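Local coordinates for conserved Archaeal protein (Sulfolobus acidocaldarius, PDB 4OPU) that reduces the double bonds of geranylgeranyl chains with the help of bound FAD, turning unsaturated archaeol phospholipids into the saturated lipids of archaeal membranes, at residues A[79-84]-A[362-367]; A[88-93]-A[376-381]; A[127-132]-A[148-153]. The protein carries 1 engineered substitution. All coordinates share one frame; numbering follows the deposited sequence.

Contact 1: A[79-84]-A[362-367]. With GRG (geranylgeranyl diphosphate), chain D.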
loop_
_atom_site.group_PDB
_atom_site.type_symbol
_atom_site.label_atom_id
_atom_site.label_comp_id
_atom_site.label_asym_id
_atom_site.label_seq_id
_atom_site.Cartn_x
_atom_site.Cartn_y
_atom_site.Cartn_z
ATOM N N LEU A 79 8.757 -9.123 16.029
ATOM C CA LEU A 79 7.355 -8.918 16.380
ATOM C C LEU A 79 7.122 -9.123 17.880
ATOM O O LEU A 79 7.130 -10.254 18.366
ATOM C CB LEU A 79 6.470 -9.868 15.570
ATOM C CG LEU A 79 4.970 -9.584 15.489
ATOM C CD1 LEU A 79 4.703 -8.379 14.605
ATOM C CD2 LEU A 79 4.221 -10.801 14.970
ATOM N N TYR A 80 6.915 -8.029 18.608
ATOM C CA TYR A 80 6.704 -8.085 20.055
ATOM C C TYR A 80 5.231 -8.250 20.420
ATOM O O TYR A 80 4.364 -7.580 19.863
ATOM C CB TYR A 80 7.244 -6.824 20.730
ATOM C CG TYR A 80 8.739 -6.620 20.629
ATOM C CD1 TYR A 80 9.334 -6.243 19.431
ATOM C CD2 TYR A 80 9.554 -6.769 21.743
ATOM C CE1 TYR A 80 10.700 -6.043 19.341
ATOM C CE2 TYR A 80 10.919 -6.570 21.663
ATOM C CZ TYR A 80 11.487 -6.208 20.460
ATOM O OH TYR A 80 12.847 -6.010 20.380
ATOM N N SER A 81 4.955 -9.139 21.368
ATOM C CA SER A 81 3.599 -9.340 21.872
ATOM C C SER A 81 3.210 -8.189 22.802
ATOM O O SER A 81 4.081 -7.443 23.252
ATOM C CB SER A 81 3.501 -10.688 22.596
ATOM O OG SER A 81 4.371 -10.733 23.713
ATOM N N PRO A 82 1.900 -8.022 23.077
ATOM C CA PRO A 82 1.420 -6.970 23.985
ATOM C C PRO A 82 2.149 -6.898 25.335
ATOM O O PRO A 82 2.582 -5.812 25.721
ATOM C CB PRO A 82 -0.049 -7.339 24.181
ATOM C CG PRO A 82 -0.435 -7.935 22.878
ATOM C CD PRO A 82 0.778 -8.688 22.388
ATOM N N ASP A 83 2.287 -8.019 26.039
ATOM C CA ASP A 83 3.011 -8.012 27.310
ATOM C C ASP A 83 4.523 -8.102 27.094
ATOM O O ASP A 83 5.298 -8.074 28.051
ATOM C CB ASP A 83 2.530 -9.146 28.226
ATOM C CG ASP A 83 2.618 -10.519 27.574
ATOM O OD1 ASP A 83 3.327 -10.669 26.556
ATOM O OD2 ASP A 83 1.976 -11.457 28.094
ATOM N N MET A 84 4.922 -8.220 25.829
ATOM C CA MET A 84 6.327 -8.258 25.415
ATOM C C MET A 84 7.109 -9.434 25.994
ATOM O O MET A 84 8.338 -9.388 26.068
ATOM C CB MET A 84 7.032 -6.950 25.784
ATOM C CG MET A 84 6.473 -5.723 25.084
ATOM S SD MET A 84 7.608 -4.329 25.175
ATOM C CE MET A 84 6.602 -3.028 24.473
ATOM N N ASP A 362 -5.697 -12.761 23.475
ATOM C CA ASP A 362 -5.697 -13.651 22.316
ATOM C C ASP A 362 -4.321 -13.690 21.657
ATOM O O ASP A 362 -3.851 -14.748 21.237
ATOM C CB ASP A 362 -6.752 -13.218 21.295
ATOM C CG ASP A 362 -8.166 -13.504 21.762
ATOM O OD1 ASP A 362 -8.340 -14.363 22.653
ATOM O OD2 ASP A 362 -9.107 -12.873 21.230
ATOM N N ILE A 363 -3.679 -12.531 21.576
ATOM C CA ILE A 363 -2.375 -12.425 20.941
ATOM C C ILE A 363 -1.265 -12.875 21.890
ATOM O O ILE A 363 -0.319 -13.543 21.472
ATOM C CB ILE A 363 -2.116 -10.988 20.458
ATOM C CG1 ILE A 363 -3.128 -10.625 19.368
ATOM C CG2 ILE A 363 -0.704 -10.842 19.922
ATOM C CD1 ILE A 363 -3.563 -9.181 19.381
ATOM N N ASN A 364 -1.390 -12.524 23.167
ATOM C CA ASN A 364 -0.433 -12.968 24.179
ATOM C C ASN A 364 -0.392 -14.490 24.289
ATOM O O ASN A 364 0.676 -15.081 24.447
ATOM C CB ASN A 364 -0.763 -12.358 25.544
ATOM C CG ASN A 364 -0.328 -10.909 25.656
ATOM O OD1 ASN A 364 0.668 -10.501 25.060
ATOM N ND2 ASN A 364 -1.075 -10.122 26.425
ATOM N N TYR A 365 -1.561 -15.116 24.201
ATOM C CA TYR A 365 -1.663 -16.569 24.273
ATOM C C TYR A 365 -1.153 -17.212 22.988
ATOM O O TYR A 365 -0.313 -18.112 23.026
ATOM C CB TYR A 365 -3.111 -16.989 24.544
ATOM C CG TYR A 365 -3.330 -18.482 24.648
ATOM C CD1 TYR A 365 -3.056 -19.163 25.826
ATOM C CD2 TYR A 365 -3.830 -19.208 23.573
ATOM C CE1 TYR A 365 -3.259 -20.527 25.927
ATOM C CE2 TYR A 365 -4.037 -20.573 23.664
ATOM C CZ TYR A 365 -3.749 -21.226 24.843
ATOM O OH TYR A 365 -3.954 -22.583 24.943
ATOM N N GLY A 366 -1.660 -16.738 21.853
ATOM C CA GLY A 366 -1.299 -17.285 20.557
ATOM C C GLY A 366 0.185 -17.246 20.246
ATOM O O GLY A 366 0.705 -18.145 19.587
ATOM N N MET A 367 0.872 -16.213 20.724
ATOM C CA MET A 367 2.297 -16.060 20.453
ATOM C C MET A 367 3.152 -16.870 21.427
ATOM O O MET A 367 4.129 -17.501 21.022
ATOM C CB MET A 367 2.699 -14.581 20.498
ATOM C CG MET A 367 2.155 -13.759 19.330
ATOM S SD MET A 367 2.723 -12.043 19.294
ATOM C CE MET A 367 4.485 -12.267 19.064
HETATM C C20 GRG D . -2.179 -6.856 13.374
HETATM C C19 GRG D . -1.214 -9.123 14.251
HETATM C C18 GRG D . -1.134 -7.948 13.300
HETATM C C17 GRG D . -0.139 -7.876 12.389
HETATM C C16 GRG D . 0.923 -8.958 12.305
HETATM C C14 GRG D . 2.922 -6.735 11.716
HETATM C C13 GRG D . 2.948 -8.114 11.102
HETATM C C15 GRG D . 1.667 -8.921 10.981
HETATM C C12 GRG D . 4.146 -8.573 10.680
HETATM C C11 GRG D . 4.388 -9.923 10.032
HETATM C C9 GRG D . 4.301 -9.836 8.522
HETATM C C8 GRG D . 5.526 -9.260 7.823
HETATM C C10 GRG D . 5.908 -7.807 8.006
HETATM C C7 GRG D . 6.266 -10.062 7.024
HETATM C C6 GRG D . 7.482 -9.624 6.216
HETATM C C5 GRG D . 7.153 -8.787 4.968
HETATM C C3 GRG D . 6.176 -9.375 3.950
HETATM C C4 GRG D . 4.870 -10.020 4.308
HETATM C C2 GRG D . 6.341 -9.382 2.622
HETATM C C1 GRG D . 7.441 -8.801 1.793
HETATM O O1 GRG D . 6.896 -7.677 1.120
HETATM P PA GRG D . 5.394 -7.507 0.596
HETATM O O1A GRG D . 4.305 -8.346 1.215
HETATM O O3A GRG D . 5.367 -7.808 -0.960
HETATM O O2A GRG D . 5.003 -6.062 0.814
#
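Ser81 and Asn364 mark the closest backbone approach, with their CA atoms 5.9 Å apart, where the end of strand 70-80 comes up against helix 360-368. The chain leaves the strand in a type I turn from Ser81 to Met84, closed by the bond from Met84 N to Ser81 O, and this turn rests against the helix.

The polar grip comes from one nearly straight hydrogen bond. Asp83 N donates to Asn364 OD1 at 3.1 Å (N-H...O 168°), the donor lying somewhat off the carbonyl plane. Over the same amide the carboxylate of Asp83 stacks nearly flat, the two planes 18° apart. That carboxylate is held within the turn: Ser81 OG donates to Asp83 OD1 (3.0 Å), and Gln85 N reaches the same oxygen, while Thr86 N bonds to Ser81 OG. Pro82 slides alongside Asn364 in the opposite direction and, through CD, meets CG2 of Ile363 at 3.6 Å, crossing that side chain at about a right angle.

Met367 covers the strand end. The Met367 chain bends at its last torsion (chi3 63°), bringing its CE beside Leu79 O (3.4 Å), while SD lies against CB of Ser81 (3.7 Å). Leu79 in turn sends CD1 to C14 of the geranylgeranyl diphosphate at 3.8 Å, so Leu79 lies between Met367 and the ligand. The case illustrates a β-hairpin whose first strand ends in a turn held down by a helix, with Leu79, near the strand's end, lining an isoprenoid pocket.

Contact 2: A[88-93]-A[376-381]. Engineered in segment 88-93: His92 (natural residue Gly). With GRG (geranylgeranyl diphosphate), chain D.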
loop_
_atom_site.group_PDB
_atom_site.type_symbol
_atom_site.label_atom_id
_atom_site.label_comp_id
_atom_site.label_asym_id
_atom_site.label_seq_id
_atom_site.Cartn_x
_atom_site.Cartn_y
_atom_site.Cartn_z
ATOM N N TRP A 88 8.970 -12.690 18.395
ATOM C CA TRP A 88 9.167 -13.445 17.163
ATOM C C TRP A 88 10.178 -12.758 16.256
ATOM O O TRP A 88 10.020 -11.586 15.915
ATOM C CB TRP A 88 7.844 -13.620 16.416
ATOM C CG TRP A 88 6.936 -14.643 17.013
ATOM C CD1 TRP A 88 7.109 -15.308 18.191
ATOM C CD2 TRP A 88 5.709 -15.128 16.455
ATOM N NE1 TRP A 88 6.064 -16.174 18.404
ATOM C CE2 TRP A 88 5.191 -16.083 17.351
ATOM C CE3 TRP A 88 4.997 -14.845 15.285
ATOM C CZ2 TRP A 88 3.995 -16.757 17.114
ATOM C CZ3 TRP A 88 3.811 -15.516 15.052
ATOM C CH2 TRP A 88 3.321 -16.460 15.962
ATOM N N THR A 89 11.213 -13.492 15.863
ATOM C CA THR A 89 12.198 -12.965 14.929
ATOM C C THR A 89 12.004 -13.573 13.546
ATOM O O THR A 89 12.267 -14.757 13.336
ATOM C CB THR A 89 13.637 -13.234 15.403
ATOM O OG1 THR A 89 13.816 -12.712 16.727
ATOM C CG2 THR A 89 14.633 -12.577 14.460
ATOM N N VAL A 90 11.533 -12.760 12.607
ATOM C CA VAL A 90 11.325 -13.216 11.239
ATOM C C VAL A 90 12.433 -12.710 10.325
ATOM O O VAL A 90 12.593 -11.504 10.138
ATOM C CB VAL A 90 9.962 -12.754 10.691
ATOM C CG1 VAL A 90 9.785 -13.220 9.253
ATOM C CG2 VAL A 90 8.835 -13.275 11.566
ATOM N N ASN A 91 13.199 -13.637 9.760
ATOM C CA ASN A 91 14.256 -13.281 8.823
ATOM C C ASN A 91 13.697 -12.938 7.447
ATOM O O ASN A 91 13.125 -13.789 6.764
ATOM C CB ASN A 91 15.275 -14.416 8.707
ATOM C CG ASN A 91 16.543 -14.142 9.491
ATOM O OD1 ASN A 91 16.549 -14.191 10.721
ATOM N ND2 ASN A 91 17.628 -13.856 8.780
ATOM N N HIS A 92 13.865 -11.681 7.051
ATOM C CA HIS A 92 13.387 -11.204 5.759
ATOM C C HIS A 92 14.147 -9.944 5.355
ATOM O O HIS A 92 14.007 -8.896 5.986
ATOM C CB HIS A 92 11.882 -10.933 5.806
ATOM C CG HIS A 92 11.316 -10.445 4.509
ATOM N ND1 HIS A 92 11.329 -11.205 3.359
ATOM C CD2 HIS A 92 10.723 -9.273 4.179
ATOM C CE1 HIS A 92 10.768 -10.522 2.377
ATOM N NE2 HIS A 92 10.393 -9.346 2.848
ATOM N N GLU A 93 14.950 -10.054 4.303
ATOM C CA GLU A 93 15.828 -8.967 3.879
ATOM C C GLU A 93 15.047 -7.789 3.301
ATOM O O GLU A 93 14.044 -7.976 2.612
ATOM C CB GLU A 93 16.839 -9.485 2.856
ATOM C CG GLU A 93 18.233 -8.908 3.014
ATOM C CD GLU A 93 19.289 -9.728 2.297
ATOM O OE1 GLU A 93 20.476 -9.630 2.673
ATOM O OE2 GLU A 93 18.933 -10.471 1.357
ATOM N N ASP A 376 5.799 -19.619 9.270
ATOM C CA ASP A 376 4.474 -19.755 8.674
ATOM C C ASP A 376 3.765 -18.407 8.643
ATOM O O ASP A 376 2.844 -18.199 7.852
ATOM C CB ASP A 376 3.636 -20.785 9.434
ATOM C CG ASP A 376 4.153 -22.200 9.257
ATOM O OD1 ASP A 376 4.976 -22.425 8.345
ATOM O OD2 ASP A 376 3.732 -23.089 10.028
ATOM N N LEU A 377 4.198 -17.493 9.506
ATOM C CA LEU A 377 3.717 -16.117 9.457
ATOM C C LEU A 377 4.358 -15.414 8.267
ATOM O O LEU A 377 3.798 -14.471 7.707
ATOM C CB LEU A 377 4.034 -15.372 10.758
ATOM C CG LEU A 377 3.376 -13.997 10.938
ATOM C CD1 LEU A 377 1.884 -14.134 11.219
ATOM C CD2 LEU A 377 4.059 -13.195 12.036
ATOM N N LEU A 378 5.540 -15.889 7.885
ATOM C CA LEU A 378 6.250 -15.371 6.723
ATOM C C LEU A 378 5.550 -15.803 5.439
ATOM O O LEU A 378 5.395 -15.015 4.507
ATOM C CB LEU A 378 7.702 -15.855 6.727
ATOM C CG LEU A 378 8.599 -15.378 5.584
ATOM C CD1 LEU A 378 8.812 -13.874 5.668
ATOM C CD2 LEU A 378 9.931 -16.119 5.590
ATOM N N GLU A 379 5.128 -17.063 5.406
ATOM C CA GLU A 379 4.436 -17.635 4.256
ATOM C C GLU A 379 3.023 -17.080 4.116
ATOM O O GLU A 379 2.535 -16.865 3.006
ATOM C CB GLU A 379 4.392 -19.161 4.376
ATOM C CG GLU A 379 3.477 -19.861 3.382
ATOM C CD GLU A 379 4.124 -20.060 2.026
ATOM O OE1 GLU A 379 5.239 -19.540 1.810
ATOM O OE2 GLU A 379 3.515 -20.742 1.176
ATOM N N ALA A 380 2.371 -16.840 5.249
ATOM C CA ALA A 380 0.991 -16.367 5.259
ATOM C C ALA A 380 0.872 -14.949 4.717
ATOM O O ALA A 380 -0.229 -14.461 4.472
ATOM C CB ALA A 380 0.418 -16.438 6.668
ATOM N N SER A 381 2.008 -14.288 4.534
ATOM C CA SER A 381 2.005 -12.912 4.068
ATOM C C SER A 381 2.963 -12.726 2.888
ATOM O O SER A 381 3.099 -11.630 2.349
ATOM C CB SER A 381 2.351 -11.976 5.225
ATOM O OG SER A 381 3.543 -12.385 5.875
HETATM C C20 GRG D . -2.179 -6.856 13.374
HETATM C C19 GRG D . -1.214 -9.123 14.251
HETATM C C18 GRG D . -1.134 -7.948 13.300
HETATM C C17 GRG D . -0.139 -7.876 12.389
HETATM C C16 GRG D . 0.923 -8.958 12.305
HETATM C C14 GRG D . 2.922 -6.735 11.716
HETATM C C13 GRG D . 2.948 -8.114 11.102
HETATM C C15 GRG D . 1.667 -8.921 10.981
HETATM C C12 GRG D . 4.146 -8.573 10.680
HETATM C C11 GRG D . 4.388 -9.923 10.032
HETATM C C9 GRG D . 4.301 -9.836 8.522
HETATM C C8 GRG D . 5.526 -9.260 7.823
HETATM C C10 GRG D . 5.908 -7.807 8.006
HETATM C C7 GRG D . 6.266 -10.062 7.024
HETATM C C6 GRG D . 7.482 -9.624 6.216
HETATM C C5 GRG D . 7.153 -8.787 4.968
HETATM C C3 GRG D . 6.176 -9.375 3.950
HETATM C C4 GRG D . 4.870 -10.020 4.308
HETATM C C2 GRG D . 6.341 -9.382 2.622
HETATM C C1 GRG D . 7.441 -8.801 1.793
HETATM O O1 GRG D . 6.896 -7.677 1.120
HETATM P PA GRG D . 5.394 -7.507 0.596
HETATM O O1A GRG D . 4.305 -8.346 1.215
HETATM O O3A GRG D . 5.367 -7.808 -0.960
HETATM O O2A GRG D . 5.003 -6.062 0.814
#
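Trp88, Val90 and His92 project from one side of strand 87-97 toward the short helix 376-379, and each meets a partner in its own way. At Trp88 the indole presents its edge: CD2 of Leu377 lies in the ring plane, 3.8 Å from CE3, and the two side chains cross at about a right angle. Val90 and Leu378 run obliquely past one another, CG1 against CD1 at 3.8 Å. With CG anti to the backbone N (chi1 -179°), Leu378 is carried forward, its CD1 approaching CB of His92 as well.

His92 is an engineered residue standing where the natural sequence has glycine. The His92 imidazole comes obliquely to the geranylgeranyl diphosphate, its NE2 nearest to C1 (3.2 Å), and the same NE2 is hydrogen-bonded to Ser53 OG. On the helix side, Leu377 CD2 lies 3.9 Å from C11 of the isoprenoid.

Ser381, four residues after Leu377, turns its OG back to Leu377 O at 2.8 Å, in the carbonyl plane, while the same side chain also lies against C4 of the ligand. An alanine here would lose that hydroxyl bond, and Leu377 O would probably be left without this partner and the backbone beside the isoprenoid freer to shift. The contact thus flanks the isoprenoid-binding pocket, Leu377 and Ser381 bordering it from one segment and the engineered histidine, near the diphosphate end, from the other.

Contact 3: A[127-132]-A[148-153]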
loop_
_atom_site.group_PDB
_atom_site.type_symbol
_atom_site.label_atom_id
_atom_site.label_comp_id
_atom_site.label_asym_id
_atom_site.label_seq_id
_atom_site.Cartn_x
_atom_site.Cartn_y
_atom_site.Cartn_z
ATOM N N ILE A 127 -10.629 15.945 -17.871
ATOM C CA ILE A 127 -11.323 16.115 -19.132
ATOM C C ILE A 127 -12.076 14.831 -19.415
ATOM O O ILE A 127 -11.474 13.773 -19.583
ATOM C CB ILE A 127 -10.374 16.437 -20.288
ATOM C CG1 ILE A 127 -9.603 17.720 -19.989
ATOM C CG2 ILE A 127 -11.156 16.591 -21.585
ATOM C CD1 ILE A 127 -8.661 18.107 -21.084
ATOM N N PHE A 128 -13.398 14.927 -19.442
ATOM C CA PHE A 128 -14.241 13.763 -19.656
ATOM C C PHE A 128 -15.320 14.078 -20.685
ATOM O O PHE A 128 -16.364 14.644 -20.358
ATOM C CB PHE A 128 -14.867 13.308 -18.338
ATOM C CG PHE A 128 -15.604 12.004 -18.433
ATOM C CD1 PHE A 128 -14.917 10.804 -18.430
ATOM C CD2 PHE A 128 -16.987 11.982 -18.515
ATOM C CE1 PHE A 128 -15.593 9.604 -18.514
ATOM C CE2 PHE A 128 -17.670 10.784 -18.599
ATOM C CZ PHE A 128 -16.973 9.594 -18.599
ATOM N N GLU A 129 -15.051 13.716 -21.934
ATOM C CA GLU A 129 -15.989 13.959 -23.020
ATOM C C GLU A 129 -16.210 12.689 -23.833
ATOM O O GLU A 129 -15.273 11.925 -24.071
ATOM C CB GLU A 129 -15.488 15.095 -23.915
ATOM C CG GLU A 129 -14.020 14.981 -24.299
ATOM C CD GLU A 129 -13.560 16.113 -25.198
ATOM O OE1 GLU A 129 -13.257 17.208 -24.674
ATOM O OE2 GLU A 129 -13.501 15.908 -26.430
ATOM N N ASP A 130 -17.457 12.475 -24.245
ATOM C CA ASP A 130 -17.862 11.283 -24.986
ATOM C C ASP A 130 -17.538 10.003 -24.218
ATOM O O ASP A 130 -17.094 9.013 -24.798
ATOM C CB ASP A 130 -17.202 11.255 -26.367
ATOM C CG ASP A 130 -17.468 12.517 -27.164
ATOM O OD1 ASP A 130 -18.606 12.686 -27.653
ATOM O OD2 ASP A 130 -16.537 13.339 -27.300
ATOM N N GLY A 131 -17.758 10.041 -22.907
ATOM C CA GLY A 131 -17.633 8.864 -22.066
ATOM C C GLY A 131 -16.229 8.328 -21.863
ATOM O O GLY A 131 -16.060 7.175 -21.469
ATOM N N TYR A 132 -15.220 9.155 -22.122
ATOM C CA TYR A 132 -13.828 8.736 -21.948
ATOM C C TYR A 132 -12.995 9.766 -21.195
ATOM O O TYR A 132 -13.176 10.971 -21.367
ATOM C CB TYR A 132 -13.174 8.471 -23.304
ATOM C CG TYR A 132 -13.296 7.051 -23.802
ATOM C CD1 TYR A 132 -14.539 6.493 -24.069
ATOM C CD2 TYR A 132 -12.167 6.276 -24.032
ATOM C CE1 TYR A 132 -14.654 5.200 -24.533
ATOM C CE2 TYR A 132 -12.273 4.981 -24.498
ATOM C CZ TYR A 132 -13.520 4.449 -24.747
ATOM O OH TYR A 132 -13.641 3.163 -25.210
ATOM N N THR A 148 -4.111 22.766 -20.896
ATOM C CA THR A 148 -4.992 21.627 -21.108
ATOM C C THR A 148 -4.231 20.514 -21.819
ATOM O O THR A 148 -3.829 20.664 -22.972
ATOM C CB THR A 148 -6.233 22.028 -21.929
ATOM O OG1 THR A 148 -7.130 22.783 -21.104
ATOM C CG2 THR A 148 -6.952 20.803 -22.449
ATOM N N VAL A 149 -4.023 19.404 -21.120
ATOM C CA VAL A 149 -3.261 18.289 -21.671
ATOM C C VAL A 149 -4.176 17.143 -22.083
ATOM O O VAL A 149 -4.969 16.649 -21.282
ATOM C CB VAL A 149 -2.215 17.770 -20.662
ATOM C CG1 VAL A 149 -1.689 16.405 -21.085
ATOM C CG2 VAL A 149 -1.079 18.769 -20.524
ATOM N N TYR A 150 -4.062 16.731 -23.342
ATOM C CA TYR A 150 -4.807 15.582 -23.841
ATOM C C TYR A 150 -3.943 14.327 -23.819
ATOM O O TYR A 150 -2.736 14.384 -24.055
ATOM C CB TYR A 150 -5.327 15.842 -25.255
ATOM C CG TYR A 150 -6.524 16.766 -25.308
ATOM C CD1 TYR A 150 -7.786 16.320 -24.933
ATOM C CD2 TYR A 150 -6.395 18.081 -25.738
ATOM C CE1 TYR A 150 -8.884 17.158 -24.979
ATOM C CE2 TYR A 150 -7.490 18.929 -25.789
ATOM C CZ TYR A 150 -8.732 18.460 -25.407
ATOM O OH TYR A 150 -9.825 19.295 -25.454
ATOM N N SER A 151 -4.575 13.196 -23.529
ATOM C CA SER A 151 -3.871 11.925 -23.443
ATOM C C SER A 151 -4.792 10.776 -23.826
ATOM O O SER A 151 -6.008 10.859 -23.647
ATOM C CB SER A 151 -3.329 11.706 -22.031
ATOM O OG SER A 151 -4.389 11.505 -21.112
ATOM N N LYS A 152 -4.212 9.701 -24.351
ATOM C CA LYS A 152 -4.991 8.510 -24.658
ATOM C C LYS A 152 -5.304 7.747 -23.372
ATOM O O LYS A 152 -6.379 7.166 -23.229
ATOM C CB LYS A 152 -4.248 7.613 -25.651
ATOM C CG LYS A 152 -3.799 8.318 -26.927
ATOM C CD LYS A 152 -4.956 9.013 -27.633
ATOM C CE LYS A 152 -5.998 8.022 -28.131
ATOM N NZ LYS A 152 -7.043 8.686 -28.962
ATOM N N VAL A 153 -4.356 7.757 -22.437
ATOM C CA VAL A 153 -4.520 7.074 -21.157
ATOM C C VAL A 153 -4.015 7.934 -20.001
ATOM O O VAL A 153 -2.887 8.426 -20.031
ATOM C CB VAL A 153 -3.766 5.717 -21.121
ATOM C CG1 VAL A 153 -3.916 5.059 -19.754
ATOM C CG2 VAL A 153 -4.256 4.784 -22.221
#
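Ile127 lays its CD1 methyl over one face of the Tyr150 ring, 4.0 Å from CE1, and this is the heart of the contact. Ile127 CD1 also meets CG2 of Thr148 at 3.5 Å and lies near the carbonyl oxygen of Val149. The reach comes from a stretched branch: CG1 stands anti to the carbonyl carbon (chi1 -59°) and CD1 continues the line, while CG2 also touches CE1 of the ring, so both arms of the isoleucine bear on the tyrosine. At the ring's edge Glu129 brings OE1 to 4.1 Å from Tyr150 OH, the carboxylate standing nearly upright to the ring plane.

The next shell explains why these residues meet although their strands are not paired. Strands 121-129 and 145-150 are not neighbours; strand 132-140 runs between them, and the axes of their short segments pass 9.6 Å apart at 58°. Ile127 bonds through its backbone to Lys134 and Gly135 of that middle strand, and Val149 to Ala136, so both flanks are fixed to one scaffold. A type I' turn from Glu129 to Tyr132, with Gly131 at positive phi and two weak backbone bonds, reverses the chain between the first two strands. On the far side Thr148 pairs with Lys3 and Leu5 of strand 3-6, and Tyr150 rests on Glu4 and Lys6.

No hydrogen bond crosses between the segments, and the glutamate and the phenol are too far apart to make one. The cohesion is therefore dispersive, methyl on ring and methyl on methyl, with the polar tips of Glu129 and Tyr150 gathered at its margin.

Overall arrangement
From the N terminus, the chain passes through the first Rossmann-type strands and helices before it reaches strand 70-80 and then strand 87-97, the adjacent halves of a hairpin that supply the opening segments of contacts 1 and 2. Contact 3 begins and ends in the long stretch that follows, a short closure spanning a three-strand meander on the FAD-binding side of the protein. Only far downstream do helices 360-368 and 376-379 return to the hairpin. Their order means that contacts 1 and 2 cross, while contact 3 lies wholly within the span of each. Contacts 1 and 2 touch and share the geranylgeranyl ligand; contact 3 sits beyond the chain's centre, about 52 and 45 Å from them, centre to centre.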